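Benzoylformate Decarboxylase (PDB 4K9Q) probably catalyses the thiamine diphosphate- and magnesium-dependent decarboxylation of benzoylformate to benzaldehyde and carbon dioxide. Local coordinates at residues A[369-374]-A[392-397]; A[422-427]-A[448-453]; A[204-209]-A[233-238]; A[51-56]-A[406-411]. All coordinates share one frame; numbering follows the deposited sequence.

Contact 1: residues A[369-374]-A[392-397]. With TPP (thiamine diphosphate), chain D.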
# COMPACT_ATOMS: atom_id res chain seq x y z
N LEU A 369 31.44 15.80 15.80
CA LEU A 369 31.98 15.57 14.47
C LEU A 369 30.93 14.89 13.61
O LEU A 369 30.39 13.85 14.00
CB LEU A 369 33.23 14.68 14.53
CG LEU A 369 33.90 14.46 13.17
CD1 LEU A 369 34.50 15.75 12.67
CD2 LEU A 369 34.97 13.38 13.26
N VAL A 370 30.64 15.47 12.45
CA VAL A 370 29.66 14.93 11.51
C VAL A 370 30.38 14.71 10.17
O VAL A 370 31.27 15.47 9.83
CB VAL A 370 28.51 15.92 11.32
CG1 VAL A 370 27.50 15.40 10.29
CG2 VAL A 370 27.81 16.18 12.66
N GLU A 371 30.02 13.66 9.44
CA GLU A 371 30.71 13.38 8.19
C GLU A 371 29.78 12.94 7.06
O GLU A 371 28.89 12.10 7.26
CB GLU A 371 31.84 12.35 8.40
CG GLU A 371 32.45 11.76 7.13
CD GLU A 371 31.63 10.60 6.56
OE1 GLU A 371 31.38 10.60 5.34
OE2 GLU A 371 31.22 9.68 7.33
N GLU A 372 29.97 13.53 5.89
CA GLU A 372 29.32 13.10 4.66
C GLU A 372 30.27 13.46 3.52
O GLU A 372 30.01 14.37 2.74
CB GLU A 372 27.96 13.77 4.48
CG GLU A 372 27.11 13.17 3.36
CD GLU A 372 25.71 13.75 3.31
OE1 GLU A 372 24.90 13.48 4.23
OE2 GLU A 372 25.42 14.49 2.36
N CYS A 373 31.38 12.74 3.47
CA CYS A 373 32.41 12.92 2.45
C CYS A 373 32.90 11.52 2.16
O CYS A 373 33.90 11.06 2.72
CB CYS A 373 33.54 13.79 2.99
SG CYS A 373 34.69 14.32 1.71
N PRO A 374 32.16 10.80 1.31
CA PRO A 374 32.34 9.35 1.21
C PRO A 374 33.77 8.88 0.92
O PRO A 374 34.22 7.93 1.57
CB PRO A 374 31.39 8.96 0.08
CG PRO A 374 30.26 9.95 0.22
CD PRO A 374 30.96 11.26 0.58
N PHE A 392 30.42 11.58 17.56
CA PHE A 392 30.41 11.36 16.10
C PHE A 392 29.04 10.95 15.58
O PHE A 392 28.40 10.04 16.14
CB PHE A 392 31.45 10.32 15.68
CG PHE A 392 31.38 9.97 14.22
CD1 PHE A 392 31.96 10.81 13.28
CD2 PHE A 392 30.73 8.82 13.79
CE1 PHE A 392 31.89 10.50 11.91
CE2 PHE A 392 30.66 8.51 12.44
CZ PHE A 392 31.24 9.35 11.50
N TYR A 393 28.62 11.58 14.49
CA TYR A 393 27.33 11.26 13.88
C TYR A 393 27.42 11.27 12.36
O TYR A 393 28.01 12.19 11.77
CB TYR A 393 26.28 12.31 14.27
CG TYR A 393 25.97 12.44 15.73
CD1 TYR A 393 26.82 13.14 16.59
CD2 TYR A 393 24.81 11.89 16.27
CE1 TYR A 393 26.52 13.27 17.94
CE2 TYR A 393 24.50 12.02 17.61
CZ TYR A 393 25.36 12.71 18.44
OH TYR A 393 25.07 12.84 19.78
N THR A 394 26.81 10.28 11.73
CA THR A 394 26.57 10.32 10.29
C THR A 394 25.25 9.58 10.04
O THR A 394 24.58 9.14 10.99
CB THR A 394 27.76 9.71 9.49
OG1 THR A 394 27.59 9.96 8.08
CG2 THR A 394 27.89 8.21 9.73
N PHE A 395 24.86 9.46 8.78
CA PHE A 395 23.62 8.75 8.44
C PHE A 395 23.73 7.22 8.53
O PHE A 395 24.81 6.65 8.38
CB PHE A 395 23.06 9.22 7.07
CG PHE A 395 24.07 9.19 5.93
CD1 PHE A 395 23.83 9.92 4.78
CD2 PHE A 395 25.21 8.41 5.99
CE1 PHE A 395 24.72 9.91 3.71
CE2 PHE A 395 26.13 8.39 4.94
CZ PHE A 395 25.88 9.14 3.79
N ALA A 396 22.61 6.56 8.81
CA ALA A 396 22.56 5.10 8.79
C ALA A 396 22.25 4.56 7.40
O ALA A 396 22.38 3.36 7.15
CB ALA A 396 21.53 4.58 9.80
N SER A 397 21.86 5.46 6.49
CA SER A 397 21.19 5.07 5.25
C SER A 397 22.01 5.22 3.97
O SER A 397 21.66 4.64 2.93
CB SER A 397 19.95 5.94 5.08
OG SER A 397 20.37 7.27 4.80
N1' TPP D . 21.86 10.59 -4.35
C2' TPP D . 21.55 10.44 -3.00
CM2 TPP D . 20.39 11.18 -2.40
N3' TPP D . 22.29 9.59 -2.20
C4' TPP D . 23.35 8.90 -2.73
N4' TPP D . 24.05 8.08 -1.95
C5' TPP D . 23.69 9.07 -4.07
C6' TPP D . 22.93 9.91 -4.89
C7' TPP D . 24.85 8.31 -4.65
N3 TPP D . 26.19 8.72 -4.24
C2 TPP D . 26.95 8.07 -3.29
S1 TPP D . 28.41 8.72 -3.05
C5 TPP D . 28.12 9.86 -4.16
C4 TPP D . 26.87 9.77 -4.77
CM4 TPP D . 26.33 10.70 -5.83
C6 TPP D . 29.23 10.84 -4.42
C7 TPP D . 29.63 11.70 -3.23
O7 TPP D . 30.48 12.68 -3.76
PA TPP D . 31.21 13.77 -2.83
O1A TPP D . 30.24 14.25 -1.79
O2A TPP D . 31.73 14.90 -3.65
O3A TPP D . 32.32 12.92 -2.03
PB TPP D . 33.68 12.28 -2.59
O1B TPP D . 33.38 10.85 -2.91
O2B TPP D . 34.68 12.38 -1.46
O3B TPP D . 34.14 12.98 -3.83
O HOH W 1 29.22 8.27 6.47
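L369 and V370 meet F392 and Y393 as parallel neighbours, and backbone hydrogen bonds come first. Y393 N donates to L369 O at 2.9 Å, whereas E371 N reaches Y393 O through a weak bond of 3.4 Å. Toward T394 the two backbones draw apart, and a side chain takes over: T394, with OG1 anti to its own N (chi1 -171°), gives a bond of 2.6 Å to E371 O, almost in line with that carbonyl.

A second set of polar contacts holds the E371 carboxylate at both oxygens. A water donates to E371 OE2 and to T394 OG1, while E371 OE1 accepts C373 N at 2.8 Å on its anti side. E371 thus acts from a second shell, restraining the backbone of C373, a residue that binds thiamine diphosphate; the next residue, P374, brings CD to 3.4 Å from TPP O3A.

Apolar and ring contacts complete the set. F392 CD1 lies 4.0 Å from L369 CD2, and E371 CB sits at the edge of the same ring. E372, whose OE1 is bonded chiefly to D403 N, sets its carboxylate nearly parallel to the F395 ring, with OE1 3.6 Å from CE1.

Strand 368-372, helix 377-383 and strand 392-393 form a beta-alpha-beta unit of the C-terminal cofactor-binding domain; strand 423-428 flanks 368-372 beyond, and L410 of helix 403-417 packs against V370 and Y393.

Contact 2: residues A[422-427]-A[448-453]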
# COMPACT_ATOMS: atom_id res chain seq x y z
N PRO A 422 31.13 23.01 19.50
CA PRO A 422 31.01 23.31 18.06
C PRO A 422 30.75 22.02 17.28
O PRO A 422 31.23 20.96 17.68
CB PRO A 422 32.39 23.88 17.71
CG PRO A 422 33.31 23.33 18.74
CD PRO A 422 32.50 23.22 20.00
N VAL A 423 29.98 22.11 16.20
CA VAL A 423 29.76 20.94 15.35
C VAL A 423 30.61 21.07 14.10
O VAL A 423 30.34 21.92 13.25
CB VAL A 423 28.28 20.79 14.95
CG1 VAL A 423 28.09 19.56 14.05
CG2 VAL A 423 27.39 20.70 16.20
N VAL A 424 31.64 20.24 13.99
CA VAL A 424 32.53 20.28 12.83
C VAL A 424 32.06 19.24 11.82
O VAL A 424 31.91 18.06 12.15
CB VAL A 424 33.97 19.97 13.26
CG1 VAL A 424 34.89 19.97 12.05
CG2 VAL A 424 34.44 21.01 14.27
N THR A 425 31.81 19.67 10.59
CA THR A 425 31.13 18.82 9.61
C THR A 425 31.99 18.64 8.35
O THR A 425 32.26 19.61 7.63
CB THR A 425 29.74 19.41 9.26
OG1 THR A 425 29.01 19.64 10.48
CG2 THR A 425 28.95 18.45 8.39
N LEU A 426 32.43 17.41 8.09
CA LEU A 426 33.32 17.09 6.97
C LEU A 426 32.46 16.72 5.76
O LEU A 426 31.80 15.69 5.77
CB LEU A 426 34.22 15.92 7.34
CG LEU A 426 34.95 16.02 8.68
CD1 LEU A 426 35.69 14.71 9.03
CD2 LEU A 426 35.89 17.22 8.72
N MET A 427 32.47 17.57 4.73
CA MET A 427 31.52 17.42 3.62
C MET A 427 32.24 17.25 2.29
O MET A 427 33.19 17.96 2.00
CB MET A 427 30.65 18.68 3.50
CG MET A 427 29.72 18.95 4.67
SD MET A 427 28.48 17.66 4.88
CE MET A 427 27.75 17.58 3.24
N HIS A 448 26.57 27.12 16.01
CA HIS A 448 28.01 27.04 15.82
C HIS A 448 28.33 25.76 15.05
O HIS A 448 28.45 24.68 15.63
CB HIS A 448 28.74 27.06 17.16
CG HIS A 448 30.21 27.35 17.04
ND1 HIS A 448 31.04 27.45 18.13
CD2 HIS A 448 30.98 27.56 15.95
CE1 HIS A 448 32.27 27.70 17.73
NE2 HIS A 448 32.26 27.78 16.40
N VAL A 449 28.42 25.91 13.73
CA VAL A 449 28.62 24.78 12.83
C VAL A 449 29.69 25.17 11.84
O VAL A 449 29.64 26.25 11.25
CB VAL A 449 27.32 24.44 12.05
CG1 VAL A 449 27.57 23.31 11.04
CG2 VAL A 449 26.19 24.07 13.01
N ILE A 450 30.66 24.29 11.64
CA ILE A 450 31.79 24.57 10.78
C ILE A 450 31.82 23.52 9.68
O ILE A 450 32.11 22.34 9.94
CB ILE A 450 33.11 24.52 11.56
CG1 ILE A 450 33.08 25.53 12.71
CG2 ILE A 450 34.30 24.80 10.64
CD1 ILE A 450 34.24 25.38 13.67
N TYR A 451 31.50 23.94 8.46
CA TYR A 451 31.52 23.02 7.33
C TYR A 451 32.88 23.08 6.67
O TYR A 451 33.30 24.13 6.20
CB TYR A 451 30.46 23.41 6.31
CG TYR A 451 29.05 23.26 6.81
CD1 TYR A 451 28.26 24.37 7.09
CD2 TYR A 451 28.51 21.99 7.01
CE1 TYR A 451 26.96 24.23 7.54
CE2 TYR A 451 27.20 21.84 7.47
CZ TYR A 451 26.44 22.96 7.74
OH TYR A 451 25.15 22.82 8.19
N VAL A 452 33.57 21.94 6.65
CA VAL A 452 34.82 21.84 5.91
C VAL A 452 34.53 21.03 4.66
O VAL A 452 34.21 19.84 4.74
CB VAL A 452 35.94 21.18 6.73
CG1 VAL A 452 37.25 21.15 5.93
CG2 VAL A 452 36.14 21.93 8.05
N VAL A 453 34.62 21.68 3.50
CA VAL A 453 34.26 21.04 2.24
C VAL A 453 35.51 20.57 1.49
O VAL A 453 36.36 21.38 1.11
CB VAL A 453 33.45 21.98 1.33
CG1 VAL A 453 33.01 21.24 0.05
CG2 VAL A 453 32.25 22.54 2.06
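M427 and T425 both lean on the Y451 ring across two adjacent parallel strands, the core of a beta-alpha-beta crossover in the C-terminal thiamine diphosphate-binding domain. Both side chains run beside Y451, pointing the same way, and both meet it at CD2. T425 CB comes to 3.6 Å from Y451 CD2, with T425 CG2 close behind. M427 has CG anti to its carbonyl carbon (chi1 -65°), a setting that leaves CG 4.0 Å from the same CD2; beyond it the chain bends twice.

The polar end of T425 is the exception in this apolar layer: OG1 is buried without a hydrogen-bond partner, lying 4.0 Å from V449 CG1. That same methyl group stands over one face of the Y451 ring, toward its rim, and the ring's OH is bonded to L404 O at the start of helix 403-417.

I450 belongs to the other face of the sheet, with V424, L426 and V452, where its side chain packs on helix 501-513. Its backbone works in both directions: I450 N donates to V423 O, and I450 O accepts T425 N at 2.8 Å. Five such bonds, all fairly straight, run from V423 N and H448 O to M427 N and V452 O.

At the start of the pair the imidazole of H448 bonds through NE2 to A511 O. An alanine at H448 would probably leave A511 O without this side-chain donor and P422 without the ring it lies on. P422 CB stands 3.9 Å from the centroid of the H448 ring, 14° off its normal, a CH-pi contact over the face.

Contact 3: residues A[204-209]-A[233-238]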
# COMPACT_ATOMS: atom_id res chain seq x y z
N TYR A 204 30.52 -4.27 17.45
CA TYR A 204 29.56 -3.36 18.08
C TYR A 204 28.94 -2.42 17.05
O TYR A 204 29.64 -1.88 16.19
CB TYR A 204 30.24 -2.51 19.16
CG TYR A 204 30.51 -3.19 20.48
CD1 TYR A 204 30.25 -4.55 20.68
CD2 TYR A 204 31.03 -2.47 21.55
CE1 TYR A 204 30.51 -5.16 21.91
CE2 TYR A 204 31.29 -3.06 22.77
CZ TYR A 204 31.03 -4.41 22.95
OH TYR A 204 31.29 -4.98 24.17
N GLY A 205 27.63 -2.21 17.15
CA GLY A 205 26.93 -1.27 16.30
C GLY A 205 26.27 -0.16 17.08
O GLY A 205 26.36 -0.09 18.31
N SER A 206 25.58 0.72 16.36
CA SER A 206 25.15 1.98 16.93
C SER A 206 23.95 1.96 17.89
O SER A 206 23.64 3.00 18.46
CB SER A 206 24.93 3.01 15.82
OG SER A 206 26.16 3.19 15.13
N ASP A 207 23.31 0.81 18.08
CA ASP A 207 22.29 0.72 19.13
C ASP A 207 22.94 1.08 20.46
O ASP A 207 22.29 1.64 21.36
CB ASP A 207 21.71 -0.70 19.25
CG ASP A 207 20.83 -1.10 18.07
OD1 ASP A 207 20.60 -0.29 17.15
OD2 ASP A 207 20.35 -2.27 18.09
N ILE A 208 24.23 0.77 20.59
CA ILE A 208 24.97 1.06 21.81
C ILE A 208 25.05 2.58 22.04
O ILE A 208 24.96 3.05 23.18
CB ILE A 208 26.38 0.41 21.76
CG1 ILE A 208 26.25 -1.11 21.90
CG2 ILE A 208 27.31 0.99 22.84
CD1 ILE A 208 27.52 -1.84 21.50
N ALA A 209 25.17 3.34 20.96
CA ALA A 209 25.23 4.79 21.07
C ALA A 209 23.87 5.33 21.51
O ALA A 209 23.78 6.07 22.48
CB ALA A 209 25.66 5.41 19.74
N PHE A 233 29.64 0.58 8.37
CA PHE A 233 28.68 1.69 8.28
C PHE A 233 27.94 1.96 9.59
O PHE A 233 26.72 2.19 9.60
CB PHE A 233 27.71 1.46 7.12
CG PHE A 233 28.33 1.76 5.79
CD1 PHE A 233 28.40 3.06 5.34
CD2 PHE A 233 28.88 0.75 5.01
CE1 PHE A 233 28.99 3.36 4.12
CE2 PHE A 233 29.47 1.05 3.79
CZ PHE A 233 29.53 2.35 3.35
N ALA A 234 28.68 1.93 10.69
CA ALA A 234 28.11 2.31 11.98
C ALA A 234 27.98 3.84 12.02
O ALA A 234 28.97 4.56 12.00
CB ALA A 234 28.98 1.81 13.13
N GLU A 235 26.73 4.29 12.08
CA GLU A 235 26.39 5.70 11.97
C GLU A 235 26.88 6.53 13.16
O GLU A 235 27.08 7.74 13.04
CB GLU A 235 24.87 5.84 11.83
CG GLU A 235 24.07 5.27 13.02
CD GLU A 235 23.62 3.84 12.82
OE1 GLU A 235 24.33 3.03 12.17
OE2 GLU A 235 22.54 3.50 13.34
N ARG A 236 27.05 5.87 14.30
CA ARG A 236 27.49 6.53 15.53
C ARG A 236 28.44 5.62 16.29
O ARG A 236 28.21 4.42 16.41
CB ARG A 236 26.29 6.89 16.40
CG ARG A 236 25.44 7.97 15.79
CD ARG A 236 24.18 8.18 16.55
NE ARG A 236 24.45 8.65 17.90
CZ ARG A 236 23.49 8.95 18.77
NH1 ARG A 236 22.23 8.83 18.40
NH2 ARG A 236 23.80 9.38 19.99
N THR A 237 29.52 6.22 16.80
CA THR A 237 30.61 5.49 17.42
C THR A 237 30.10 4.58 18.55
O THR A 237 29.47 5.05 19.49
CB THR A 237 31.63 6.48 18.00
OG1 THR A 237 32.00 7.43 16.99
CG2 THR A 237 32.87 5.74 18.48
N PRO A 238 30.38 3.26 18.46
CA PRO A 238 29.90 2.40 19.54
C PRO A 238 30.94 2.03 20.60
O PRO A 238 30.58 1.42 21.60
CB PRO A 238 29.47 1.13 18.78
CG PRO A 238 30.41 1.07 17.63
CD PRO A 238 30.72 2.51 17.24
O HOH W 2 25.13 0.38 13.32
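S206 and R236 join two loops that follow adjacent strands, 201-204 and 228-230, in the Rossmann-like parallel sheet of the central domain. S206 turns OG anti to its carbonyl carbon (chi1 -60°), and the hydroxyl donates to R236 O at 2.7 Å, in the carbonyl plane and on a lone pair.

E235 folds over the same serine. Its CG takes the position between backbone N and carbonyl carbon (chi1 60°), and a further bend at chi2 leaves CD 3.4 Å from S206 CB. A water donates to E235 OE1 and accepts from S206 N, linking the carboxylate to the opposing backbone; salt bridges to R210 and R276 restrain the carboxylate further.

R236 CB lies 3.7 Å from A209 CB; the chain later bends at chi3, and the guanidinium has A209 CB over one face, while its NH2 forms a salt bridge with D390.

P238 has the largest surface buried by this contact. Its ring wedges against the end of strand 201-204, with CG 3.4 Å from Y204 O and CB 3.4 Å from G205 O. The same CB packs on Y204 CB. Y204 directs its hydroxyl to G217 O, and I208 CD1 lies over one face of its ring, toward the rim. At the edge of that ring is the carbonyl oxygen of P238, which also stands 3.5 Å from I208 CG2.

Contact 4: residues A[51-56]-A[406-411]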
# COMPACT_ATOMS: atom_id res chain seq x y z
N VAL A 51 13.44 17.89 7.74
CA VAL A 51 13.45 16.58 8.38
C VAL A 51 14.82 16.27 8.99
O VAL A 51 14.91 15.81 10.13
CB VAL A 51 13.01 15.49 7.40
CG1 VAL A 51 13.23 14.09 8.00
CG2 VAL A 51 11.54 15.68 7.05
N ALA A 52 15.89 16.54 8.25
CA ALA A 52 17.23 16.23 8.76
C ALA A 52 17.63 17.08 9.99
O ALA A 52 18.27 16.59 10.91
CB ALA A 52 18.28 16.34 7.65
N ILE A 53 17.25 18.35 10.00
CA ILE A 53 17.47 19.21 11.16
C ILE A 53 16.75 18.62 12.38
O ILE A 53 17.32 18.49 13.47
CB ILE A 53 16.98 20.64 10.88
CG1 ILE A 53 17.89 21.30 9.83
CG2 ILE A 53 16.97 21.49 12.15
CD1 ILE A 53 17.34 22.63 9.30
N ALA A 54 15.48 18.27 12.20
CA ALA A 54 14.71 17.65 13.27
C ALA A 54 15.35 16.34 13.75
O ALA A 54 15.39 16.06 14.94
CB ALA A 54 13.26 17.41 12.82
N ASP A 55 15.86 15.55 12.81
CA ASP A 55 16.51 14.28 13.10
C ASP A 55 17.73 14.54 13.99
O ASP A 55 17.85 13.97 15.08
CB ASP A 55 16.90 13.60 11.78
CG ASP A 55 17.30 12.14 11.95
OD1 ASP A 55 17.60 11.71 13.08
OD2 ASP A 55 17.34 11.42 10.92
N GLY A 56 18.62 15.42 13.56
CA GLY A 56 19.78 15.78 14.36
C GLY A 56 19.41 16.25 15.76
O GLY A 56 20.00 15.81 16.76
N ALA A 406 21.55 17.95 9.24
CA ALA A 406 21.55 17.28 10.55
C ALA A 406 22.53 17.96 11.51
O ALA A 406 22.26 18.05 12.72
CB ALA A 406 21.85 15.79 10.41
N ALA A 407 23.64 18.45 10.97
CA ALA A 407 24.63 19.18 11.76
C ALA A 407 24.00 20.39 12.45
O ALA A 407 24.30 20.67 13.61
CB ALA A 407 25.79 19.64 10.88
N VAL A 408 23.13 21.09 11.72
CA VAL A 408 22.42 22.23 12.31
C VAL A 408 21.54 21.76 13.46
O VAL A 408 21.46 22.41 14.50
CB VAL A 408 21.57 22.99 11.26
CG1 VAL A 408 20.70 24.04 11.94
CG2 VAL A 408 22.47 23.64 10.20
N GLY A 409 20.88 20.62 13.28
CA GLY A 409 20.03 20.09 14.34
C GLY A 409 20.84 19.68 15.56
O GLY A 409 20.42 19.92 16.70
N LEU A 410 22.00 19.06 15.33
CA LEU A 410 22.89 18.67 16.42
C LEU A 410 23.37 19.92 17.17
O LEU A 410 23.42 19.94 18.40
CB LEU A 410 24.09 17.86 15.89
CG LEU A 410 23.72 16.43 15.44
CD1 LEU A 410 24.78 15.81 14.52
CD2 LEU A 410 23.43 15.54 16.65
N ALA A 411 23.67 20.98 16.42
CA ALA A 411 24.05 22.26 17.01
C ALA A 411 22.94 22.88 17.87
O ALA A 411 23.21 23.40 18.95
CB ALA A 411 24.51 23.24 15.92
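L410 has CG anti to its carbonyl carbon (chi1 -72°), which sets CG near G56 O; beyond it, CD2 comes to 3.4 Å from the same oxygen. I53 has CG2 anti to its backbone N, where it lies 4.0 Å from G409 CA; its other branch, CG1, touches V408 CB more loosely. These are the longer side chains of the pair, and they flank a centre where backbone meets backbone.

That centre depends on glycine. G56 and G409 face each other, G56 C lying 3.7 Å from G409 C. A CB on G409 would fall on I53 O, and one on G56 would clash with A406 O, so neither position could carry a side chain at this spacing. The axes of the two short helical segments accordingly approach to 6.4 Å, crossing at -38° with their directions broadly parallel. No hydrogen bond spans the interface. Instead, CA-H...O contacts cross it: G409 CA is 3.3 Å from I53 O, and A406 CA is 3.4 Å from A52 O.

An alanine at L410 would probably open a gap beside G56 O and also deprive V370 and Y393 of the methyl group that packs against them.

Small residues at A52 and G56, four positions apart, a crossing near -40° and CA-H...O contacts together resemble the GASright arrangement best known from membrane helices. Here it joins helix 47-61 of the N-terminal cofactor-binding domain to helix 403-417 of the C-terminal one, within a single chain.

How the contacts relate
Along the chain contact 3 closes first, then contact 1, both inside the long loop that contact 4 closes; contact 2 follows. Contacts 1 and 2 share the C-terminal domain's sheet, their centres about 11 Å apart, with strands 368-372 and 423-428 adjacent. Helix 403-417 of contact 4 covers one face of that sheet: A407 packs on T425, and A411 on V449. Contact 3, about 12 Å from contact 1 between centres, brings in the central domain through E235 O, probably hydrogen-bonded to T394 N. Contacts 2 and 3 do not touch. Contact 1 also reaches the N-terminal domain, S397 bonding to T84 and A396 to N88, so all three domains meet there, beside the cofactor.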